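Local structure of extracellular solute-binding protein family 1 (4OVJ) at residues T341-S346 / A354-V359; N134-Y139 / E361-A366; T259-V264 / L275-P280. The protein probably binds a solute outside the cell and delivers it to a membrane transporter of the ABC type. One frame throughout, in Å; residues are numbered along the deposited sequence.

Interaction 1. Residues T341-S346 / A354-V359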
ATOM      1  N   THR A 341     -12.731 -10.387   9.265  1.00 14.93           N
ATOM      2  CA  THR A 341     -13.365 -11.684   9.588  1.00 18.03           C
ATOM      3  C   THR A 341     -14.862 -11.665   9.273  1.00 18.14           C
ATOM      4  O   THR A 341     -15.395 -12.588   8.634  1.00 22.63           O
ATOM      5  CB  THR A 341     -13.104 -12.090  11.055  1.00 19.28           C
ATOM      6  OG1 THR A 341     -11.697 -12.269  11.255  1.00 20.43           O
ATOM      7  CG2 THR A 341     -13.808 -13.409  11.407  1.00 21.17           C
ATOM      8  N   GLN A 342     -15.535 -10.607   9.705  1.00 17.70           N
ATOM      9  CA  GLN A 342     -16.973 -10.494   9.510  1.00 22.99           C
ATOM     10  C   GLN A 342     -17.348 -10.266   8.041  1.00 22.76           C
ATOM     11  O   GLN A 342     -18.367 -10.779   7.572  1.00 26.00           O
ATOM     12  CB  GLN A 342     -17.546  -9.421  10.440  1.00 24.58           C
ATOM     13  CG  GLN A 342     -17.377  -9.818  11.902  1.00 30.44           C
ATOM     14  CD  GLN A 342     -17.894  -8.785  12.886  1.00 38.61           C
ATOM     15  OE1 GLN A 342     -17.118  -8.161  13.616  1.00 44.52           O
ATOM     16  NE2 GLN A 342     -19.209  -8.611  12.923  1.00 45.94           N
ATOM     17  N   LEU A 343     -16.523  -9.531   7.304  1.00 19.87           N
ATOM     18  CA  LEU A 343     -16.790  -9.314   5.883  1.00 19.03           C
ATOM     19  C   LEU A 343     -16.469 -10.568   5.043  1.00 22.29           C
ATOM     20  O   LEU A 343     -17.116 -10.808   4.002  1.00 25.29           O
ATOM     21  CB  LEU A 343     -16.030  -8.103   5.347  1.00 19.34           C
ATOM     22  CG  LEU A 343     -16.504  -6.711   5.772  1.00 20.68           C
ATOM     23  CD1 LEU A 343     -15.545  -5.692   5.186  1.00 22.26           C
ATOM     24  CD2 LEU A 343     -17.916  -6.379   5.327  1.00 24.23           C
HETATM   25  N   MSE A 344     -15.494 -11.363   5.494  1.00 19.69           N
HETATM   26  CA  MSE A 344     -15.190 -12.667   4.854  1.00 24.27           C
HETATM   27  C   MSE A 344     -16.356 -13.609   4.974  1.00 29.14           C
HETATM   28  O   MSE A 344     -16.652 -14.367   4.031  1.00 31.16           O
HETATM   29  CB  MSE A 344     -13.936 -13.339   5.442  1.00 25.95           C
HETATM   30  CG  MSE A 344     -12.728 -12.899   4.624  1.00 36.15           C
HETATM   31 SE   MSE A 344     -10.987 -13.600   5.247  1.00 53.69          SE
HETATM   32  CE  MSE A 344     -10.872 -12.863   7.069  1.00 35.26           C
ATOM     33  N   ALA A 345     -17.019 -13.586   6.129  1.00 32.45           N
ATOM     34  CA  ALA A 345     -18.193 -14.432   6.375  1.00 37.25           C
ATOM     35  C   ALA A 345     -19.358 -14.033   5.478  1.00 40.36           C
ATOM     36  O   ALA A 345     -20.107 -14.891   5.007  1.00 42.69           O
ATOM     37  CB  ALA A 345     -18.613 -14.357   7.840  1.00 36.78           C
ATOM     38  N   SER A 346     -19.505 -12.729   5.251  1.00 36.21           N
ATOM     39  CA  SER A 346     -20.581 -12.197   4.423  1.00 35.72           C
ATOM     40  C   SER A 346     -20.304 -10.761   3.989  1.00 33.72           C
ATOM     41  O   SER A 346     -20.035  -9.890   4.827  1.00 35.34           O
ATOM     42  CB  SER A 346     -21.901 -12.245   5.190  1.00 39.03           C
ATOM     43  OG  SER A 346     -22.896 -11.487   4.527  1.00 42.78           O
ATOM     44  N   ALA A 354      -9.962 -13.732  -1.011  1.00 14.85           N
ATOM     45  CA  ALA A 354      -8.574 -14.109  -1.245  1.00 13.89           C
ATOM     46  C   ALA A 354      -7.626 -13.001  -0.801  1.00 11.80           C
ATOM     47  O   ALA A 354      -6.614 -13.278  -0.176  1.00 11.21           O
ATOM     48  CB  ALA A 354      -8.344 -14.436  -2.712  1.00 16.73           C
ATOM     49  N   GLU A 355      -7.965 -11.759  -1.134  1.00 11.82           N
ATOM     50  CA  GLU A 355      -7.185 -10.594  -0.715  1.00 13.77           C
ATOM     51  C   GLU A 355      -7.087 -10.529   0.792  1.00 11.82           C
ATOM     52  O   GLU A 355      -6.028 -10.261   1.330  1.00 11.48           O
ATOM     53  CB  GLU A 355      -7.878  -9.295  -1.094  1.00 19.23           C
ATOM     54  CG  GLU A 355      -7.614  -8.724  -2.446  1.00 24.78           C
ATOM     55  CD  GLU A 355      -8.123  -7.297  -2.513  1.00 26.65           C
ATOM     56  OE1 GLU A 355      -7.349  -6.364  -2.214  1.00 28.77           O
ATOM     57  OE2 GLU A 355      -9.311  -7.115  -2.791  1.00 32.81           O
ATOM     58  N   PHE A 356      -8.222 -10.710   1.472  1.00 11.73           N
ATOM     59  CA  PHE A 356      -8.243 -10.626   2.937  1.00 12.39           C
ATOM     60  C   PHE A 356      -7.355 -11.711   3.538  1.00 11.62           C
ATOM     61  O   PHE A 356      -6.609 -11.460   4.487  1.00 13.96           O
ATOM     62  CB  PHE A 356      -9.664 -10.773   3.494  1.00 12.30           C
ATOM     63  CG  PHE A 356     -10.538  -9.563   3.320  1.00 12.89           C
ATOM     64  CD1 PHE A 356     -10.272  -8.591   2.369  1.00 14.63           C
ATOM     65  CD2 PHE A 356     -11.676  -9.415   4.110  1.00 16.08           C
ATOM     66  CE1 PHE A 356     -11.112  -7.506   2.218  1.00 16.83           C
ATOM     67  CE2 PHE A 356     -12.513  -8.327   3.949  1.00 15.86           C
ATOM     68  CZ  PHE A 356     -12.224  -7.372   3.014  1.00 16.92           C
ATOM     69  N   GLN A 357      -7.430 -12.919   2.988  1.00 12.45           N
ATOM     70  CA  GLN A 357      -6.602 -14.018   3.483  1.00 13.16           C
ATOM     71  C   GLN A 357      -5.121 -13.726   3.283  1.00 10.91           C
ATOM     72  O   GLN A 357      -4.301 -14.008   4.144  1.00 12.81           O
ATOM     73  CB  GLN A 357      -6.959 -15.324   2.788  1.00 16.23           C
ATOM     74  CG  GLN A 357      -8.306 -15.883   3.214  1.00 21.62           C
ATOM     75  CD  GLN A 357      -8.757 -17.060   2.365  1.00 28.28           C
ATOM     76  OE1 GLN A 357      -8.291 -17.251   1.238  1.00 29.55           O
ATOM     77  NE2 GLN A 357      -9.678 -17.851   2.903  1.00 35.61           N
ATOM     78  N   LEU A 358      -4.776 -13.172   2.128  1.00 10.38           N
ATOM     79  CA  LEU A 358      -3.382 -12.835   1.854  1.00  9.88           C
ATOM     80  C   LEU A 358      -2.906 -11.761   2.841  1.00 10.06           C
ATOM     81  O   LEU A 358      -1.814 -11.872   3.406  1.00  9.80           O
ATOM     82  CB  LEU A 358      -3.239 -12.346   0.410  1.00 10.63           C
ATOM     83  CG  LEU A 358      -1.854 -12.066  -0.190  1.00 11.68           C
ATOM     84  CD1 LEU A 358      -1.257 -10.760   0.288  1.00 13.09           C
ATOM     85  CD2 LEU A 358      -0.902 -13.228   0.044  1.00 13.31           C
ATOM     86  N   VAL A 359      -3.729 -10.739   3.067  1.00  9.55           N
ATOM     87  CA  VAL A 359      -3.327  -9.668   3.986  1.00  9.51           C
ATOM     88  C   VAL A 359      -3.122 -10.245   5.392  1.00  9.44           C
ATOM     89  O   VAL A 359      -2.172  -9.891   6.068  1.00  9.09           O
ATOM     90  CB  VAL A 359      -4.297  -8.475   3.956  1.00 11.55           C
ATOM     91  CG1 VAL A 359      -3.959  -7.447   5.026  1.00 12.14           C
ATOM     92  CG2 VAL A 359      -4.232  -7.771   2.605  1.00 14.09           C
TER
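Selenomethionine Met344 lays its chain alongside the base of Phe356, the two side chains running past each other in opposite directions. Its CB still stands back, 4.7 Å from Phe356 CD2. The next atom makes the first real contact: Met344 CG lies 3.7 Å from Phe356 CD2, approaching the ring at a slant that is neither over its face nor at its edge. With chi2 extended, the selenium is carried on past the ring toward the facing helix, where Met344 SE comes to 3.6 Å from Phe356 CB. The same atom also reaches Gln357, SE to CG 4.1 Å, touching the aliphatic root of that side chain and not its amide. At chi3 (-61°) the chain bends, and CE turns back in the direction of Thr341, along its own helix.

The segments 341-345 and 354-359 belong to successive helices joined by a short connection, and their axes run nearly antiparallel, at 151° with a closest approach of 10.4 Å. This is a helical hairpin, here built onto the two-lobed periplasmic-binding-protein type of fold expected for the family. The separation is bridged mainly by the Phe356 side chain, whose CB is directed at the other helix. Leu343, one residue before Met344, meets the next atom along the same flank of the ring: its CB lies 3.8 Å from Phe356 CE2, close to the ring plane and thus at the edge. No hydrogen bond joins the segments, so the pairing rests on apolar contact. Leu343 O accepts from Thr348 OG1 in the connection, and Met344 O from Lys353 NZ on the second helix. Ile333 and Pro334 of strand 333-334 touch the Phe356 side chain, and Pro334 touches Leu343 as well.

Interaction 2. Residues N134-Y139 / E361-A366. With SO4 (sulfate ion), chain B.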
ATOM      1  N   ASN A 134      -6.473   3.565   8.199  1.00  8.75           N
ATOM      2  CA  ASN A 134      -7.865   3.164   8.031  1.00 10.79           C
ATOM      3  C   ASN A 134      -8.064   2.048   7.000  1.00 11.52           C
ATOM      4  O   ASN A 134      -9.118   1.422   6.955  1.00 16.00           O
ATOM      5  CB  ASN A 134      -8.770   4.374   7.753  1.00 12.24           C
ATOM      6  CG  ASN A 134      -8.419   5.125   6.485  1.00 12.90           C
ATOM      7  OD1 ASN A 134      -7.720   4.627   5.602  1.00 15.03           O
ATOM      8  ND2 ASN A 134      -8.915   6.362   6.390  1.00 14.16           N
ATOM      9  N   ALA A 135      -7.047   1.797   6.191  1.00  9.46           N
ATOM     10  CA  ALA A 135      -7.108   0.780   5.150  1.00  9.37           C
ATOM     11  C   ALA A 135      -5.697   0.448   4.705  1.00  9.50           C
ATOM     12  O   ALA A 135      -4.773   1.235   4.897  1.00 10.00           O
ATOM     13  CB  ALA A 135      -7.936   1.254   3.972  1.00 10.46           C
ATOM     14  N   LEU A 136      -5.549  -0.715   4.091  1.00  9.12           N
ATOM     15  CA  LEU A 136      -4.247  -1.313   3.849  1.00  9.22           C
ATOM     16  C   LEU A 136      -4.051  -1.784   2.409  1.00  9.06           C
ATOM     17  O   LEU A 136      -5.008  -2.084   1.702  1.00  9.10           O
ATOM     18  CB  LEU A 136      -4.102  -2.539   4.743  1.00  9.77           C
ATOM     19  CG  LEU A 136      -4.345  -2.332   6.237  1.00 11.10           C
ATOM     20  CD1 LEU A 136      -4.161  -3.646   6.981  1.00 11.84           C
ATOM     21  CD2 LEU A 136      -3.400  -1.275   6.792  1.00 12.10           C
ATOM     22  N   ASN A 137      -2.788  -1.864   2.005  1.00  8.45           N
ATOM     23  CA  ASN A 137      -2.395  -2.539   0.785  1.00  8.55           C
ATOM     24  C   ASN A 137      -1.006  -3.138   0.998  1.00  7.80           C
ATOM     25  O   ASN A 137      -0.246  -2.686   1.843  1.00  8.89           O
ATOM     26  CB  ASN A 137      -2.389  -1.550  -0.369  1.00  9.47           C
ATOM     27  CG  ASN A 137      -2.645  -2.183  -1.730  1.00 10.54           C
ATOM     28  OD1 ASN A 137      -2.696  -3.408  -1.907  1.00 10.70           O
ATOM     29  ND2 ASN A 137      -2.825  -1.316  -2.714  1.00 12.23           N
ATOM     30  N   ASN A 138      -0.668  -4.154   0.226  1.00  7.76           N
ATOM     31  CA  ASN A 138       0.689  -4.668   0.224  1.00  8.11           C
ATOM     32  C   ASN A 138       0.955  -5.448  -1.055  1.00  7.71           C
ATOM     33  O   ASN A 138       0.035  -5.772  -1.795  1.00  7.48           O
ATOM     34  CB  ASN A 138       0.949  -5.536   1.457  1.00  8.99           C
ATOM     35  CG  ASN A 138       0.003  -6.710   1.565  1.00 10.45           C
ATOM     36  OD1 ASN A 138      -1.024  -6.630   2.241  1.00 12.41           O
ATOM     37  ND2 ASN A 138       0.348  -7.824   0.914  1.00 10.72           N
ATOM     38  N   TYR A 139       2.224  -5.728  -1.308  1.00  8.67           N
ATOM     39  CA  TYR A 139       2.606  -6.511  -2.469  1.00  8.11           C
ATOM     40  C   TYR A 139       2.183  -7.967  -2.334  1.00  7.68           C
ATOM     41  O   TYR A 139       2.147  -8.528  -1.236  1.00  8.47           O
ATOM     42  CB  TYR A 139       4.118  -6.441  -2.675  1.00  9.69           C
ATOM     43  CG  TYR A 139       4.572  -5.198  -3.407  1.00 11.17           C
ATOM     44  CD1 TYR A 139       4.099  -4.916  -4.678  1.00 13.30           C
ATOM     45  CD2 TYR A 139       5.519  -4.333  -2.848  1.00 12.87           C
ATOM     46  CE1 TYR A 139       4.520  -3.790  -5.373  1.00 12.58           C
ATOM     47  CE2 TYR A 139       5.945  -3.209  -3.538  1.00 13.81           C
ATOM     48  CZ  TYR A 139       5.442  -2.950  -4.801  1.00 12.91           C
ATOM     49  OH  TYR A 139       5.846  -1.842  -5.496  1.00 17.65           O
ATOM     50  N   GLU A 361      -1.934 -13.149   6.147  1.00 10.01           N
ATOM     51  CA  GLU A 361      -0.590 -13.716   6.113  1.00 10.65           C
ATOM     52  C   GLU A 361       0.503 -12.650   6.040  1.00  9.18           C
ATOM     53  O   GLU A 361       1.537 -12.789   6.689  1.00  9.23           O
ATOM     54  CB  GLU A 361      -0.457 -14.729   4.987  1.00 13.81           C
ATOM     55  CG  GLU A 361      -1.341 -15.934   5.220  1.00 17.20           C
ATOM     56  CD  GLU A 361      -1.057 -16.603   6.558  1.00 23.38           C
ATOM     57  OE1 GLU A 361       0.132 -16.885   6.855  1.00 29.51           O
ATOM     58  OE2 GLU A 361      -2.018 -16.820   7.331  1.00 36.14           O
ATOM     59  N   ALA A 362       0.254 -11.579   5.285  1.00  7.72           N
ATOM     60  CA  ALA A 362       1.205 -10.477   5.195  1.00  8.16           C
ATOM     61  C   ALA A 362       1.449  -9.838   6.542  1.00  7.78           C
ATOM     62  O   ALA A 362       2.571  -9.459   6.864  1.00  8.68           O
ATOM     63  CB  ALA A 362       0.707  -9.426   4.221  1.00  8.48           C
ATOM     64  N   LEU A 363       0.387  -9.694   7.327  1.00  8.46           N
ATOM     65  CA  LEU A 363       0.509  -9.033   8.627  1.00  8.60           C
ATOM     66  C   LEU A 363       1.383  -9.810   9.610  1.00  8.61           C
ATOM     67  O   LEU A 363       1.961  -9.220  10.540  1.00  9.54           O
ATOM     68  CB  LEU A 363      -0.867  -8.795   9.228  1.00  9.18           C
ATOM     69  CG  LEU A 363      -1.701  -7.756   8.488  1.00  9.87           C
ATOM     70  CD1 LEU A 363      -3.141  -7.827   8.958  1.00 10.98           C
ATOM     71  CD2 LEU A 363      -1.125  -6.369   8.692  1.00 11.13           C
ATOM     72  N   LYS A 364       1.496 -11.122   9.410  1.00  8.54           N
ATOM     73  CA  LYS A 364       2.375 -11.927  10.256  1.00  9.29           C
ATOM     74  C   LYS A 364       3.860 -11.609  10.063  1.00  9.68           C
ATOM     75  O   LYS A 364       4.638 -11.730  11.001  1.00 11.60           O
ATOM     76  CB  LYS A 364       2.125 -13.414  10.034  1.00 10.22           C
ATOM     77  CG  LYS A 364       0.750 -13.858  10.478  1.00 12.16           C
ATOM     78  CD  LYS A 364       0.530 -15.320  10.116  1.00 15.41           C
ATOM     79  CE  LYS A 364      -0.816 -15.815  10.610  1.00 19.23           C
ATOM     80  NZ  LYS A 364      -1.070 -17.174  10.052  1.00 23.70           N
ATOM     81  N   VAL A 365       4.249 -11.194   8.864  1.00  9.20           N
ATOM     82  CA  VAL A 365       5.658 -10.978   8.544  1.00  9.50           C
ATOM     83  C   VAL A 365       6.049  -9.519   8.359  1.00  9.13           C
ATOM     84  O   VAL A 365       7.209  -9.200   8.489  1.00 10.08           O
ATOM     85  CB  VAL A 365       6.097 -11.744   7.262  1.00 11.44           C
ATOM     86  CG1 VAL A 365       5.758 -13.222   7.384  1.00 12.51           C
ATOM     87  CG2 VAL A 365       5.471 -11.157   5.999  1.00 13.85           C
ATOM     88  N   ALA A 366       5.103  -8.636   8.046  1.00  8.93           N
ATOM     89  CA  ALA A 366       5.463  -7.307   7.549  1.00  8.51           C
ATOM     90  C   ALA A 366       6.136  -6.485   8.640  1.00  8.48           C
ATOM     91  O   ALA A 366       5.810  -6.602   9.820  1.00 10.02           O
ATOM     92  CB  ALA A 366       4.234  -6.587   7.024  1.00  9.84           C
TER
HETATM   93  S   SO4 B 501       4.455  -0.383  -8.489  0.50 21.07           S
HETATM   94  O1  SO4 B 501       5.233   0.413  -9.457  0.50 18.09           O
HETATM   95  O2  SO4 B 501       4.191   0.391  -7.249  0.50 17.34           O
HETATM   96  O3  SO4 B 501       3.148  -0.725  -9.086  0.50 19.69           O
HETATM   97  O4  SO4 B 501       5.202  -1.622  -8.193  0.50 16.14           O
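Ala362 O is gripped by two backbone donors, Val365 N at 3.1 Å and Ala366 N at 2.9 Å, while the methyl of the same residue faces the side chain of Asn138. Ala362 CB stands above the amide plane and is almost equally far from its three heavy atoms, the closest being Asn138 ND2 at 3.7 Å. The evidence is therefore of a methyl resting on a flat group, with no polar bond between the segments. The amide is held in that attitude from its own strand: Asn138 ND2 donates to Tyr139 O at 2.9 Å, with an N-H...O angle of 148°, and the donor sits 48° out of the carbonyl plane. A chi1 of 58°, with CG between backbone N and carbonyl carbon, brings the amide to that carbonyl. With an alanine in place of Asn138, Tyr139 O would probably lose this donor and a gap would open beneath the Ala362 methyl. A looser apolar touch, Leu136 CD1 to Leu363 CD2 at 4.4 Å, extends the contact, with Val119 of helix 117-121 against both leucines. Farther along, Tyr139 OH donates to sulfate O4 at 2.8 Å, the oxygen lying at the ring edge. Helix 350-365 thus packs on strand 128-144, and Leu358 and Val359 of that helix also touch Asn138.

Interaction 3. Residues T259-V264 / L275-P280. With SO4 (sulfate ion), chain B.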
ATOM      1  N   THR A 259       2.585  -7.415  -7.781  1.00  8.26           N
ATOM      2  CA  THR A 259       1.997  -6.081  -7.751  1.00  9.13           C
ATOM      3  C   THR A 259       1.204  -5.907  -6.469  1.00  8.38           C
ATOM      4  O   THR A 259       1.214  -6.783  -5.599  1.00  8.94           O
ATOM      5  CB  THR A 259       1.097  -5.848  -8.968  1.00 11.42           C
ATOM      6  OG1 THR A 259       0.649  -4.481  -8.986  1.00 15.07           O
ATOM      7  CG2 THR A 259      -0.089  -6.792  -8.935  1.00 11.30           C
ATOM      8  N   TRP A 260       0.527  -4.775  -6.338  1.00  8.43           N
ATOM      9  CA  TRP A 260      -0.296  -4.539  -5.162  1.00  8.88           C
ATOM     10  C   TRP A 260      -1.493  -5.478  -5.134  1.00  9.23           C
ATOM     11  O   TRP A 260      -2.157  -5.704  -6.158  1.00  9.18           O
ATOM     12  CB  TRP A 260      -0.739  -3.087  -5.102  1.00  9.80           C
ATOM     13  CG  TRP A 260       0.443  -2.206  -5.000  1.00 11.46           C
ATOM     14  CD1 TRP A 260       1.141  -1.621  -6.034  1.00 12.80           C
ATOM     15  CD2 TRP A 260       1.133  -1.864  -3.800  1.00 11.49           C
ATOM     16  NE1 TRP A 260       2.222  -0.918  -5.531  1.00 13.76           N
ATOM     17  CE2 TRP A 260       2.231  -1.044  -4.164  1.00 13.48           C
ATOM     18  CE3 TRP A 260       0.925  -2.159  -2.447  1.00  9.71           C
ATOM     19  CZ2 TRP A 260       3.116  -0.519  -3.220  1.00 14.26           C
ATOM     20  CZ3 TRP A 260       1.813  -1.628  -1.504  1.00 11.26           C
ATOM     21  CH2 TRP A 260       2.891  -0.818  -1.898  1.00 13.07           C
ATOM     22  N   VAL A 261      -1.775  -6.018  -3.956  1.00 10.09           N
ATOM     23  CA  VAL A 261      -2.775  -7.058  -3.836  1.00 11.41           C
ATOM     24  C   VAL A 261      -4.174  -6.593  -4.256  1.00 12.66           C
ATOM     25  O   VAL A 261      -4.968  -7.401  -4.732  1.00 14.89           O
ATOM     26  CB  VAL A 261      -2.777  -7.691  -2.422  1.00 11.89           C
ATOM     27  CG1 VAL A 261      -3.383  -6.748  -1.394  1.00 11.63           C
ATOM     28  CG2 VAL A 261      -3.506  -9.020  -2.443  1.00 13.71           C
ATOM     29  N   ASN A 262      -4.444  -5.296  -4.127  1.00 12.76           N
ATOM     30  CA  ASN A 262      -5.720  -4.691  -4.519  1.00 16.62           C
ATOM     31  C   ASN A 262      -6.096  -4.962  -5.963  1.00 15.15           C
ATOM     32  O   ASN A 262      -7.278  -4.985  -6.303  1.00 18.38           O
ATOM     33  CB  ASN A 262      -5.710  -3.167  -4.271  1.00 17.13           C
ATOM     34  CG  ASN A 262      -4.937  -2.379  -5.331  1.00 21.02           C
ATOM     35  OD1 ASN A 262      -3.709  -2.329  -5.315  1.00 20.56           O
ATOM     36  ND2 ASN A 262      -5.664  -1.711  -6.236  1.00 26.33           N
ATOM     37  N   TYR A 263      -5.089  -5.165  -6.810  1.00 11.94           N
ATOM     38  CA  TYR A 263      -5.320  -5.419  -8.221  1.00 11.43           C
ATOM     39  C   TYR A 263      -5.979  -6.761  -8.510  1.00 12.38           C
ATOM     40  O   TYR A 263      -6.443  -6.969  -9.632  1.00 12.07           O
ATOM     41  CB  TYR A 263      -4.016  -5.312  -9.027  1.00  9.21           C
ATOM     42  CG  TYR A 263      -3.590  -3.896  -9.296  1.00 11.04           C
ATOM     43  CD1 TYR A 263      -4.340  -3.075 -10.129  1.00 13.81           C
ATOM     44  CD2 TYR A 263      -2.430  -3.380  -8.745  1.00 12.72           C
ATOM     45  CE1 TYR A 263      -3.957  -1.775 -10.391  1.00 15.97           C
ATOM     46  CE2 TYR A 263      -2.038  -2.071  -8.997  1.00 15.31           C
ATOM     47  CZ  TYR A 263      -2.810  -1.278  -9.821  1.00 14.99           C
ATOM     48  OH  TYR A 263      -2.439   0.013 -10.104  1.00 21.83           O
ATOM     49  N   VAL A 264      -6.028  -7.679  -7.536  1.00 13.05           N
ATOM     50  CA  VAL A 264      -6.594  -8.993  -7.835  1.00 14.10           C
ATOM     51  C   VAL A 264      -8.057  -8.902  -8.280  1.00 13.84           C
ATOM     52  O   VAL A 264      -8.479  -9.680  -9.129  1.00 14.10           O
ATOM     53  CB  VAL A 264      -6.421 -10.026  -6.695  1.00 16.58           C
ATOM     54  CG1 VAL A 264      -7.280  -9.681  -5.501  1.00 18.59           C
ATOM     55  CG2 VAL A 264      -6.759 -11.434  -7.189  1.00 18.06           C
ATOM     56  N   LEU A 275      -7.245 -16.969 -10.378  1.00 10.95           N
ATOM     57  CA  LEU A 275      -6.032 -16.377  -9.830  1.00 10.19           C
ATOM     58  C   LEU A 275      -5.913 -16.639  -8.336  1.00 10.23           C
ATOM     59  O   LEU A 275      -6.911 -16.704  -7.611  1.00 13.88           O
ATOM     60  CB  LEU A 275      -6.034 -14.879 -10.071  1.00 11.16           C
ATOM     61  CG  LEU A 275      -6.174 -14.441 -11.521  1.00 12.45           C
ATOM     62  CD1 LEU A 275      -6.061 -12.918 -11.625  1.00 14.19           C
ATOM     63  CD2 LEU A 275      -5.145 -15.123 -12.415  1.00 14.54           C
ATOM     64  N   ALA A 276      -4.683 -16.825  -7.897  1.00  8.25           N
ATOM     65  CA  ALA A 276      -4.372 -17.019  -6.489  1.00  8.93           C
ATOM     66  C   ALA A 276      -3.256 -16.056  -6.104  1.00  8.59           C
ATOM     67  O   ALA A 276      -2.639 -15.420  -6.959  1.00  7.98           O
ATOM     68  CB  ALA A 276      -3.965 -18.454  -6.220  1.00 10.62           C
ATOM     69  N   LEU A 277      -3.029 -15.969  -4.806  1.00  8.72           N
ATOM     70  CA  LEU A 277      -2.123 -15.011  -4.211  1.00  8.03           C
ATOM     71  C   LEU A 277      -1.073 -15.680  -3.342  1.00  7.50           C
ATOM     72  O   LEU A 277      -1.365 -16.593  -2.567  1.00  9.22           O
ATOM     73  CB  LEU A 277      -2.915 -14.022  -3.374  1.00  8.56           C
ATOM     74  CG  LEU A 277      -4.077 -13.312  -4.067  1.00 10.35           C
ATOM     75  CD1 LEU A 277      -4.856 -12.448  -3.092  1.00 11.05           C
ATOM     76  CD2 LEU A 277      -3.541 -12.463  -5.192  1.00 11.15           C
ATOM     77  N   ALA A 278       0.154 -15.207  -3.480  1.00  6.81           N
ATOM     78  CA  ALA A 278       1.258 -15.603  -2.615  1.00  7.06           C
ATOM     79  C   ALA A 278       1.933 -14.366  -2.077  1.00  6.86           C
ATOM     80  O   ALA A 278       1.887 -13.303  -2.697  1.00  6.35           O
ATOM     81  CB  ALA A 278       2.257 -16.439  -3.372  1.00  7.94           C
ATOM     82  N   LEU A 279       2.569 -14.493  -0.917  1.00  7.15           N
ATOM     83  CA  LEU A 279       3.450 -13.418  -0.469  1.00  7.61           C
ATOM     84  C   LEU A 279       4.661 -13.351  -1.401  1.00  7.42           C
ATOM     85  O   LEU A 279       5.089 -14.371  -1.949  1.00  7.44           O
ATOM     86  CB  LEU A 279       3.907 -13.641   0.973  1.00  8.78           C
ATOM     87  CG  LEU A 279       2.787 -13.600   2.005  1.00  9.46           C
ATOM     88  CD1 LEU A 279       3.350 -13.959   3.375  1.00 11.08           C
ATOM     89  CD2 LEU A 279       2.088 -12.243   2.032  1.00  9.57           C
ATOM     90  N   PRO A 280       5.236 -12.157  -1.580  1.00  7.20           N
ATOM     91  CA  PRO A 280       6.355 -12.038  -2.507  1.00  7.63           C
ATOM     92  C   PRO A 280       7.626 -12.741  -2.017  1.00  6.91           C
ATOM     93  O   PRO A 280       7.770 -13.019  -0.815  1.00  7.36           O
ATOM     94  CB  PRO A 280       6.561 -10.530  -2.666  1.00  8.52           C
ATOM     95  CG  PRO A 280       5.667  -9.872  -1.701  1.00 10.15           C
ATOM     96  CD  PRO A 280       4.834 -10.877  -0.980  1.00  8.47           C
TER
HETATM   97  S   SO4 B 501       4.455  -0.383  -8.489  0.50 21.07           S
HETATM   98  O1  SO4 B 501       5.233   0.413  -9.457  0.50 18.09           O
HETATM   99  O2  SO4 B 501       4.191   0.391  -7.249  0.50 17.34           O
HETATM  100  O3  SO4 B 501       3.148  -0.725  -9.086  0.50 19.69           O
HETATM  101  O4  SO4 B 501       5.202  -1.622  -8.193  0.50 16.14           O
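Leu277 divides its two methyls between Val261 and Val264. Its CD1 meets Val261 CG2 at 3.7 Å, the side chains crossing at about a right angle, and its CD2 meets Val264 CG2 at 3.9 Å. In both valines the branch that touches is CG2, anti to the backbone N. What sets the valines side by side is a type I beta turn from Trp260 to Tyr263, in which Tyr263 N reaches Trp260 O at 3.1 Å. Val264 N to Val261 O, 3.0 Å, carries the chain on into helix 263-269.

One layer farther out, strands 256-260 and 275-278 both pair antiparallel with strand 128-144, Thr259 with Ala140 and Ala278 with Val141. They therefore run the same way and are linked through the helix, a beta-alpha-beta crossover with one strand between. Leu358 and Glu355 of helix 350-365 touch Val261 and Val264 respectively. At the strand end before the turn, Trp260 stacks with Tyr139 and gives its indole N-H to the sulfate, NE1 to O2 2.9 Å at a nearly straight 173°, with O2 in the ring plane.

Between the segments the chemistry is methyl against methyl; such contacts carry no directional bond, so the positions are probably fixed more by the turn and the sheet bonding than by the leucine.

Overall arrangement
Helix 350-365 serves both interaction 1 and interaction 2, whose centres are about 13 Å apart; on it, Leu358 CD1 lies 3.4 Å from Asn138 ND2. The centres of interactions 2 and 3 are about 11 Å apart, and the two meet through the sheet, with probable hydrogen bonds from Val261 N to Asn138 O (2.8 Å) and from Asn137 ND2 to Asn262 OD1 (2.9 Å). Interactions 1 and 3, with centres about 14 Å apart, meet where Glu355 packs on Val264 and Ala354 O approaches Leu277 CD1 at 3.5 Å. Tyr139, Trp260 and Ser184 together bond one sulfate, probably from the crystallisation liquor; that it marks the solute pocket would be only an inference. Interaction 1 has no part in that site.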